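Local coordinates for sensor protein (Haloarcula marismortui ATCC 43049, PDB 3BWL), which probably acts as a sensor histidine kinase that autophosphorylates a histidine from ATP, this chain being one of its PAS sensory domains, with indole-3-carbaldehyde bound, at residues D28-D34 / R117-R123. Residues are numbered along the deposited sequence; the frame is centred on the assembly and turned at random.
With I3A (1H-indole-3-carbaldehyde), chain F.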
# COMPACT_ATOMS: atom_id res chain seq x y z
N ASP A 28 -3.83 4.66 -3.28
CA ASP A 28 -4.40 5.20 -2.04
C ASP A 28 -3.31 5.86 -1.19
O ASP A 28 -2.12 5.55 -1.30
CB ASP A 28 -5.09 4.10 -1.22
CG ASP A 28 -6.33 3.55 -1.90
OD1 ASP A 28 -7.15 4.32 -2.44
OD2 ASP A 28 -6.49 2.32 -1.90
N MSE A 29 -3.73 6.84 -0.40
CA MSE A 29 -2.80 7.62 0.45
C MSE A 29 -2.32 6.74 1.59
O MSE A 29 -3.12 5.93 2.13
CB MSE A 29 -3.54 8.81 1.03
CG MSE A 29 -4.16 9.69 -0.06
SE MSE A 29 -5.47 10.91 0.65
CE MSE A 29 -4.38 11.91 1.86
N ILE A 30 -1.03 6.88 1.97
CA ILE A 30 -0.48 6.15 3.11
C ILE A 30 0.20 7.11 4.10
O ILE A 30 0.97 7.98 3.69
CB ILE A 30 0.58 5.15 2.63
CG1 ILE A 30 -0.01 4.21 1.58
CG2 ILE A 30 1.15 4.37 3.88
CD1 ILE A 30 1.05 3.19 0.99
N ASP A 31 -0.09 6.97 5.38
CA ASP A 31 0.69 7.67 6.38
C ASP A 31 0.98 6.69 7.50
O ASP A 31 0.25 5.68 7.68
CB ASP A 31 -0.04 8.92 6.91
CG ASP A 31 -1.35 8.60 7.62
OD1 ASP A 31 -2.42 8.56 6.95
OD2 ASP A 31 -1.34 8.44 8.88
N VAL A 32 2.08 6.96 8.20
CA VAL A 32 2.51 6.20 9.37
C VAL A 32 2.51 7.15 10.57
O VAL A 32 3.09 8.25 10.48
CB VAL A 32 3.95 5.59 9.16
CG1 VAL A 32 4.37 4.78 10.40
CG2 VAL A 32 3.94 4.68 7.93
N LEU A 33 1.86 6.73 11.65
CA LEU A 33 1.72 7.57 12.86
C LEU A 33 2.41 6.91 14.04
O LEU A 33 2.53 5.68 14.09
CB LEU A 33 0.24 7.78 13.26
CG LEU A 33 -0.71 8.30 12.19
CD1 LEU A 33 -2.09 8.45 12.85
CD2 LEU A 33 -0.16 9.64 11.60
N ASP A 34 2.87 7.71 14.98
CA ASP A 34 3.26 7.12 16.26
C ASP A 34 2.05 7.11 17.19
O ASP A 34 0.95 7.55 16.81
CB ASP A 34 4.49 7.82 16.86
CG ASP A 34 4.21 9.22 17.36
OD1 ASP A 34 3.03 9.58 17.56
OD2 ASP A 34 5.20 9.95 17.63
N ARG A 117 3.78 1.53 15.99
CA ARG A 117 3.34 2.46 14.91
C ARG A 117 1.93 2.14 14.43
O ARG A 117 1.42 1.06 14.67
CB ARG A 117 4.30 2.40 13.71
CG ARG A 117 5.71 2.96 14.02
CD ARG A 117 5.63 4.47 14.25
NE ARG A 117 6.94 5.08 14.51
CZ ARG A 117 7.42 5.33 15.72
NH1 ARG A 117 6.73 4.98 16.81
NH2 ARG A 117 8.61 5.90 15.85
N PHE A 118 1.33 3.11 13.73
CA PHE A 118 0.07 2.89 13.05
C PHE A 118 0.28 3.15 11.55
O PHE A 118 0.93 4.13 11.17
CB PHE A 118 -1.01 3.85 13.54
CG PHE A 118 -1.45 3.58 14.95
CD1 PHE A 118 -2.62 2.87 15.18
CD2 PHE A 118 -0.67 3.99 16.04
CE1 PHE A 118 -3.04 2.58 16.48
CE2 PHE A 118 -1.09 3.70 17.40
CZ PHE A 118 -2.27 3.00 17.58
N LEU A 119 -0.30 2.30 10.72
CA LEU A 119 -0.23 2.44 9.27
C LEU A 119 -1.65 2.67 8.81
O LEU A 119 -2.55 1.86 9.09
CB LEU A 119 0.32 1.14 8.68
CG LEU A 119 0.43 1.00 7.17
CD1 LEU A 119 1.20 2.14 6.48
CD2 LEU A 119 1.05 -0.42 6.85
N ALA A 120 -1.86 3.78 8.10
CA ALA A 120 -3.18 4.22 7.65
C ALA A 120 -3.22 4.30 6.14
O ALA A 120 -2.42 4.96 5.53
CB ALA A 120 -3.54 5.57 8.25
N ILE A 121 -4.14 3.56 5.55
CA ILE A 121 -4.40 3.63 4.12
C ILE A 121 -5.75 4.35 3.94
O ILE A 121 -6.81 3.86 4.35
CB ILE A 121 -4.42 2.20 3.46
CG1 ILE A 121 -3.24 1.32 3.93
CG2 ILE A 121 -4.50 2.31 1.95
CD1 ILE A 121 -1.84 1.87 3.72
N SER A 122 -5.70 5.53 3.34
CA SER A 122 -6.93 6.36 3.14
C SER A 122 -7.41 6.29 1.69
O SER A 122 -6.63 6.52 0.75
CB SER A 122 -6.65 7.81 3.54
OG SER A 122 -6.14 7.88 4.89
N ARG A 123 -8.67 5.92 1.54
CA ARG A 123 -9.30 5.79 0.23
C ARG A 123 -10.34 6.91 0.04
O ARG A 123 -11.24 7.05 0.85
CB ARG A 123 -9.96 4.42 0.04
CG ARG A 123 -10.56 4.36 -1.32
CD ARG A 123 -10.85 2.98 -1.76
NE ARG A 123 -9.60 2.21 -1.88
CZ ARG A 123 -9.61 0.95 -2.30
NH1 ARG A 123 -10.79 0.40 -2.65
NH2 ARG A 123 -8.47 0.27 -2.38
O I3A F . -3.84 8.05 9.87
C3' I3A F . -4.67 8.72 9.27
C3 I3A F . -5.91 9.18 9.99
C2 I3A F . -6.84 10.02 9.33
N I3A F . -7.79 10.24 10.30
C8 I3A F . -7.48 9.62 11.47
C9 I3A F . -6.27 8.94 11.33
C4 I3A F . -5.74 8.19 12.40
C5 I3A F . -6.42 8.18 13.64
C6 I3A F . -7.62 8.89 13.80
C7 I3A F . -8.15 9.60 12.71
O HOH W 1 -3.48 7.60 4.60
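The first and last strands of the PAS fold pair here at the centre of its antiparallel sheet, and one face of the pair lines the indole-3-carbaldehyde pocket. Strand 29-33 runs antiparallel to 117-123 (163° between axes, 4.6 Å apart). Three hydrogen-bonded pairs, Met29–Ser122, Asp31–Ala120 and Leu33–Phe118, each close with two backbone hydrogen bonds, among them Leu33 N to Phe118 O at 2.8 Å and Ala120 N to Asp31 O at 2.9 Å. These six side chains share the pocket face. There the ligand aldehyde O lies 2.7 Å from Asp31 OD2, so close for two oxygens that the Asp31 carboxyl is probably protonated and donates to the aldehyde, and 3.0 Å from Ala120 CB; Asp66 also binds the ligand. A water lies within hydrogen-bonding distance of Asp31 OD1 (2.8 Å), Ala120 O (3.0 Å) and Ser122 OG (2.7 Å); Ser122 OG is also hydrogen-bonded to Tyr93 OH. On the opposite face Ile30 CG2 packs on Leu119 CD1 (3.4 Å) and Ile30 CG1 on Ile121 CD1 (3.7 Å). At one end a salt bridge joins Asp28 OD2 to Arg123 NH2 (2.9 Å); His106 and Glu104 of the second subunit bind Asp28 and Arg123 respectively, tying this end to the dimer interface. Strand 39-42 flanks 29-33, strand 100-112 flanks 117-123, and helix 44-50 covers Met29 and Asp31.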